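Local coordinates for antifreeze protein (Marinomonas primoryensis, PDB 3P4G) that probably binds ice crystals and holds back their growth, as a hyperactive, calcium-dependent antifreeze protein built as a right-handed beta-helix, at residues 105-110 against 124-129. Residues are numbered along the deposited sequence; the frame is centred on the assembly and turned at random.
Sequences IYIKGD and VYIGGN
Val124 lies beside Ile105 on the inward face of two parallel strands, its CG2 meeting Ile105 CD1 at 4.3 Å; a compact branched residue suits this interior, where Leu134 of the far wall also touches it. Tyr125 points to the other face. Its N hydrogen-bonds to Ile105 O, and its O receives a nearly straight hydrogen bond from Ile107 N (2.8 Å). With CG anti to the backbone N in both tyrosines (chi1 175° and -169°), the rings leave their strands alike and form an offset stack, planes 1° apart and centroids of the Tyr106 and Tyr125 rings separated by 4.1 Å. Tyr106 CE1 sits over Tyr125 near its rim, and the hydroxyl ends run alongside each other. An alanine in place of Tyr106 would probably leave that face of the Tyr125 ring without its stacking partner and the ring freer to turn. Such stacking of like residues is characteristic of a beta-helix, here a right-handed, calcium-binding one, in which successive coils set equivalent positions one strand spacing apart. Ile126 repeats the inward packing, its CG1 4.0 Å from Ile107 CD1, both beta-branched chains suiting an extended backbone. Where the coil turns, Gly127 N hydrogen-bonds to Ile107 O at 2.7 Å, and a side chain on Gly127 would run into Lys108 O. A beta carbon on Gly128 would collide with Gly109 O and Asp110 OD1; its N hydrogen-bonds to Gly109 O from above the carbonyl plane. Asn129 offers its backbone N to the anti lone pair of Asp110 OD1 (2.8 Å). Asp110 N is hydrogen-bonded to Asp91 OD1, one coil earlier.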
loop_
_atom_site.group_PDB
_atom_site.type_symbol
_atom_site.label_atom_id
_atom_site.label_comp_id
_atom_site.label_asym_id
_atom_site.label_seq_id
_atom_site.Cartn_x
_atom_site.Cartn_y
_atom_site.Cartn_z
ATOM N N ILE A 105 14.460 10.120 -2.011
ATOM C CA ILE A 105 15.139 9.386 -0.884
ATOM C C ILE A 105 15.419 7.939 -1.343
ATOM O O ILE A 105 14.538 7.261 -1.901
ATOM C CB ILE A 105 14.267 9.341 0.346
ATOM C CG1 ILE A 105 14.095 10.746 0.951
ATOM C CG2 ILE A 105 14.902 8.443 1.419
ATOM C CD1 ILE A 105 13.086 10.763 2.125
ATOM N N TYR A 106 16.655 7.467 -1.122
ATOM C CA TYR A 106 16.992 6.123 -1.399
ATOM C C TYR A 106 17.762 5.577 -0.216
ATOM O O TYR A 106 18.897 5.990 0.002
ATOM C CB TYR A 106 17.915 6.068 -2.637
ATOM C CG TYR A 106 18.138 4.667 -3.196
ATOM C CD1 TYR A 106 17.422 4.214 -4.295
ATOM C CD2 TYR A 106 19.071 3.786 -2.615
ATOM C CE1 TYR A 106 17.643 2.952 -4.827
ATOM C CE2 TYR A 106 19.266 2.490 -3.128
ATOM C CZ TYR A 106 18.551 2.094 -4.232
ATOM O OH TYR A 106 18.737 0.808 -4.749
ATOM N N ILE A 107 17.145 4.651 0.502
ATOM C CA ILE A 107 17.757 3.968 1.644
ATOM C C ILE A 107 17.869 2.476 1.287
ATOM O O ILE A 107 16.865 1.808 1.009
ATOM C CB ILE A 107 16.864 4.141 2.881
ATOM C CG1 ILE A 107 16.768 5.636 3.248
ATOM C CG2 ILE A 107 17.354 3.241 4.003
ATOM C CD1 ILE A 107 15.442 5.963 3.903
ATOM N N LYS A 108 19.089 1.949 1.283
ATOM C CA LYS A 108 19.290 0.558 0.862
ATOM C C LYS A 108 18.828 -0.415 1.965
ATOM O O LYS A 108 18.343 -1.522 1.677
ATOM C CB LYS A 108 20.786 0.335 0.544
ATOM C CG LYS A 108 21.124 -0.949 -0.145
ATOM C CD LYS A 108 22.650 -1.054 -0.530
ATOM C CE LYS A 108 23.049 -2.546 -0.756
ATOM N NZ LYS A 108 24.539 -2.811 -0.794
ATOM N N GLY A 109 19.024 -0.022 3.212
ATOM C CA GLY A 109 18.808 -0.935 4.379
ATOM C C GLY A 109 17.397 -0.882 4.987
ATOM O O GLY A 109 16.403 -0.510 4.324
ATOM N N ASP A 110 17.313 -1.189 6.284
ATOM C CA ASP A 110 16.015 -1.259 6.972
ATOM C C ASP A 110 15.772 0.073 7.635
ATOM O O ASP A 110 16.738 0.763 8.000
ATOM C CB ASP A 110 16.120 -2.296 8.076
ATOM C CG ASP A 110 16.359 -3.705 7.536
ATOM O OD1 ASP A 110 15.680 -4.127 6.593
ATOM O OD2 ASP A 110 17.199 -4.421 8.105
ATOM N N VAL A 124 10.379 7.836 -2.667
ATOM C CA VAL A 124 11.035 7.174 -1.502
ATOM C C VAL A 124 11.280 5.715 -1.863
ATOM O O VAL A 124 10.323 5.009 -2.249
ATOM C CB VAL A 124 10.166 7.274 -0.215
ATOM C CG1 VAL A 124 10.862 6.617 1.028
ATOM C CG2 VAL A 124 9.866 8.715 0.114
ATOM N N TYR A 125 12.534 5.257 -1.737
ATOM C CA TYR A 125 12.878 3.868 -1.938
ATOM C C TYR A 125 13.565 3.421 -0.636
ATOM O O TYR A 125 14.507 4.115 -0.137
ATOM C CB TYR A 125 13.887 3.740 -3.081
ATOM C CG TYR A 125 14.432 2.356 -3.325
ATOM C CD1 TYR A 125 13.969 1.584 -4.395
ATOM C CD2 TYR A 125 15.438 1.800 -2.495
ATOM C CE1 TYR A 125 14.447 0.311 -4.615
ATOM C CE2 TYR A 125 15.924 0.536 -2.723
ATOM C CZ TYR A 125 15.407 -0.215 -3.784
ATOM O OH TYR A 125 15.908 -1.464 -4.058
ATOM N N ILE A 126 13.059 2.314 -0.087
ATOM C CA ILE A 126 13.619 1.660 1.096
ATOM C C ILE A 126 13.848 0.202 0.650
ATOM O O ILE A 126 12.887 -0.527 0.306
ATOM C CB ILE A 126 12.693 1.745 2.276
ATOM C CG1 ILE A 126 12.734 3.180 2.833
ATOM C CG2 ILE A 126 13.084 0.730 3.412
ATOM C CD1 ILE A 126 11.441 3.537 3.716
ATOM N N GLY A 127 15.105 -0.223 0.678
ATOM C CA GLY A 127 15.470 -1.558 0.130
ATOM C C GLY A 127 15.081 -2.708 1.101
ATOM O O GLY A 127 14.681 -3.831 0.713
ATOM N N GLY A 128 15.116 -2.373 2.376
ATOM C CA GLY A 128 14.834 -3.356 3.439
ATOM C C GLY A 128 13.395 -3.302 3.940
ATOM O O GLY A 128 12.455 -3.008 3.189
ATOM N N ASN A 129 13.235 -3.611 5.235
ATOM C CA ASN A 129 11.915 -3.537 5.876
ATOM C C ASN A 129 11.569 -2.190 6.451
ATOM O O ASN A 129 12.440 -1.475 6.958
ATOM C CB ASN A 129 11.868 -4.556 7.049
ATOM C CG ASN A 129 12.113 -6.003 6.576
ATOM O OD1 ASN A 129 12.874 -6.764 7.205
ATOM N ND2 ASN A 129 11.489 -6.372 5.487
#